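Local structure of mandelate racemase/muconate lactonizing enzyme family protein (Roseovarius sp. TM1035, 3T9P) at residues Glu34-Val39 against Tyr342-Gly347. The protein belongs to the mandelate racemase/muconate lactonizing enzyme family and is probably an isomerase or related enzyme of the enolase superfamily. Numbering follows the deposited sequence.
Sequences EFVGFV and YPWQEG
Phe-35, in the loop leading into strand 37-43, comes nearest to Trp-344, in the short 3-10 segment 343-345, with their CA atoms 6.8 Å apart and no hydrogen bond joining the two backbones. Side chains alone make this contact, a small worked example of aromatic and aliphatic packing across a domain boundary. The phenyl ring of Phe-35 lies over one face of the indole as an offset stack on its five-membered ring, the planes practically parallel at 1° and the centroids 4.0 Å apart. CG of Phe-35 sits 3.5 Å from CG of Trp-344, while CB of Phe-35 adds a CH-pi contact over the same face. The indole reaches this position because CG of Trp-344 stands between its own backbone N and carbonyl carbon (chi1 56°). Farther along, Val-36 directs CG2 obliquely at the six-membered ring, 3.4 Å from CE3 of Trp-344. The opposite indole face is backed by CB of Tyr-342 and CB of Gln-345, whose OE1 is hydrogen-bonded to Leu-311 N. An alanine replacing Trp-344 would probably leave the Phe-35 ring without its stacking partner and open a gap beside Val-36. The pairing joins the loop between strands 25-32 and 37-43 of the N-terminal domain to the loop between strands 332-335 and 360-363 of the barrel domain, an interdomain packing consistent with the two-domain architecture of the enolase superfamily.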
loop_
_atom_site.group_PDB
_atom_site.type_symbol
_atom_site.label_atom_id
_atom_site.label_comp_id
_atom_site.label_asym_id
_atom_site.label_seq_id
_atom_site.Cartn_x
_atom_site.Cartn_y
_atom_site.Cartn_z
ATOM N N GLU A 34 -4.909 -19.843 -4.131
ATOM C CA GLU A 34 -5.493 -18.560 -3.861
ATOM C C GLU A 34 -5.374 -18.109 -2.395
ATOM O O GLU A 34 -5.339 -16.967 -2.139
ATOM C CB GLU A 34 -6.972 -18.520 -4.239
ATOM C CG GLU A 34 -7.280 -17.439 -5.199
ATOM C CD GLU A 34 -8.672 -17.557 -5.958
ATOM O OE1 GLU A 34 -9.608 -16.865 -5.592
ATOM O OE2 GLU A 34 -8.789 -18.320 -6.917
ATOM N N PHE A 35 -5.376 -19.047 -1.477
ATOM C CA PHE A 35 -5.365 -18.780 -0.068
ATOM C C PHE A 35 -3.998 -18.674 0.575
ATOM O O PHE A 35 -3.860 -17.900 1.479
ATOM C CB PHE A 35 -6.255 -19.737 0.695
ATOM C CG PHE A 35 -7.663 -19.596 0.354
ATOM C CD1 PHE A 35 -8.390 -18.568 0.832
ATOM C CD2 PHE A 35 -8.242 -20.439 -0.536
ATOM C CE1 PHE A 35 -9.681 -18.430 0.478
ATOM C CE2 PHE A 35 -9.534 -20.290 -0.903
ATOM C CZ PHE A 35 -10.236 -19.300 -0.409
ATOM N N VAL A 36 -3.022 -19.444 0.134
ATOM C CA VAL A 36 -1.773 -19.526 0.955
ATOM C C VAL A 36 -0.646 -19.737 0.032
ATOM O O VAL A 36 -0.890 -20.390 -0.993
ATOM C CB VAL A 36 -1.774 -20.731 1.983
ATOM C CG1 VAL A 36 -0.526 -20.559 2.904
ATOM C CG2 VAL A 36 -2.926 -20.676 2.845
ATOM N N GLY A 37 0.567 -19.233 0.337
ATOM C CA GLY A 37 1.719 -19.386 -0.586
ATOM C C GLY A 37 2.877 -19.666 0.375
ATOM O O GLY A 37 3.188 -18.786 1.210
ATOM N N PHE A 38 3.541 -20.820 0.256
ATOM C CA PHE A 38 4.799 -21.068 0.951
ATOM C C PHE A 38 6.039 -20.738 0.094
ATOM O O PHE A 38 6.007 -20.844 -1.110
ATOM C CB PHE A 38 4.882 -22.522 1.436
ATOM C CG PHE A 38 3.819 -22.862 2.415
ATOM C CD1 PHE A 38 3.843 -22.320 3.710
ATOM C CD2 PHE A 38 2.764 -23.678 2.045
ATOM C CE1 PHE A 38 2.804 -22.636 4.643
ATOM C CE2 PHE A 38 1.748 -24.035 2.957
ATOM C CZ PHE A 38 1.750 -23.488 4.244
ATOM N N VAL A 39 7.115 -20.354 0.769
ATOM C CA VAL A 39 8.331 -19.968 0.116
ATOM C C VAL A 39 9.442 -20.896 0.660
ATOM O O VAL A 39 9.582 -21.088 1.897
ATOM C CB VAL A 39 8.715 -18.467 0.433
ATOM C CG1 VAL A 39 10.183 -18.140 -0.143
ATOM C CG2 VAL A 39 7.641 -17.464 -0.217
ATOM N N TYR A 342 -12.499 -22.136 7.522
ATOM C CA TYR A 342 -11.220 -22.074 6.788
ATOM C C TYR A 342 -10.863 -23.478 6.278
ATOM O O TYR A 342 -9.870 -24.081 6.713
ATOM C CB TYR A 342 -10.082 -21.601 7.716
ATOM C CG TYR A 342 -10.180 -20.198 8.301
ATOM C CD1 TYR A 342 -10.511 -19.135 7.504
ATOM C CD2 TYR A 342 -9.896 -19.953 9.678
ATOM C CE1 TYR A 342 -10.556 -17.765 8.016
ATOM C CE2 TYR A 342 -9.943 -18.638 10.200
ATOM C CZ TYR A 342 -10.265 -17.558 9.366
ATOM O OH TYR A 342 -10.285 -16.283 9.866
ATOM N N PRO A 343 -11.615 -23.978 5.266
ATOM C CA PRO A 343 -11.267 -25.345 4.811
ATOM C C PRO A 343 -9.867 -25.371 4.235
ATOM O O PRO A 343 -9.208 -26.393 4.250
ATOM C CB PRO A 343 -12.314 -25.636 3.691
ATOM C CG PRO A 343 -12.913 -24.276 3.288
ATOM C CD PRO A 343 -12.706 -23.342 4.497
ATOM N N TRP A 344 -9.416 -24.251 3.669
ATOM C CA TRP A 344 -8.063 -24.197 3.083
ATOM C C TRP A 344 -6.876 -24.280 4.079
ATOM O O TRP A 344 -5.736 -24.562 3.649
ATOM C CB TRP A 344 -7.903 -22.967 2.208
ATOM C CG TRP A 344 -8.232 -21.684 3.049
ATOM C CD1 TRP A 344 -9.434 -21.049 3.158
ATOM C CD2 TRP A 344 -7.345 -21.003 3.959
ATOM N NE1 TRP A 344 -9.331 -19.963 4.051
ATOM C CE2 TRP A 344 -8.052 -19.888 4.497
ATOM C CE3 TRP A 344 -6.007 -21.165 4.308
ATOM C CZ2 TRP A 344 -7.452 -18.954 5.406
ATOM C CZ3 TRP A 344 -5.428 -20.202 5.200
ATOM C CH2 TRP A 344 -6.171 -19.139 5.713
ATOM N N GLN A 345 -7.096 -24.086 5.370
ATOM C CA GLN A 345 -5.954 -24.229 6.296
ATOM C C GLN A 345 -5.788 -25.702 6.848
ATOM O O GLN A 345 -4.787 -26.020 7.537
ATOM C CB GLN A 345 -6.028 -23.214 7.417
ATOM C CG GLN A 345 -7.083 -23.712 8.526
ATOM C CD GLN A 345 -7.279 -22.731 9.680
ATOM O OE1 GLN A 345 -6.796 -21.582 9.595
ATOM N NE2 GLN A 345 -8.059 -23.132 10.734
ATOM N N GLU A 346 -6.717 -26.599 6.490
ATOM C CA GLU A 346 -6.600 -28.032 6.885
ATOM C C GLU A 346 -5.560 -28.791 6.042
ATOM O O GLU A 346 -5.550 -28.672 4.815
ATOM C CB GLU A 346 -7.953 -28.738 6.747
ATOM C CG GLU A 346 -8.916 -28.326 7.810
ATOM C CD GLU A 346 -8.564 -28.913 9.222
ATOM O OE1 GLU A 346 -7.618 -29.705 9.380
ATOM O OE2 GLU A 346 -9.188 -28.529 10.225
ATOM N N GLY A 347 -4.660 -29.516 6.698
ATOM C CA GLY A 347 -3.600 -30.218 5.993
ATOM C C GLY A 347 -2.409 -29.369 5.557
ATOM O O GLY A 347 -1.569 -29.863 4.792
#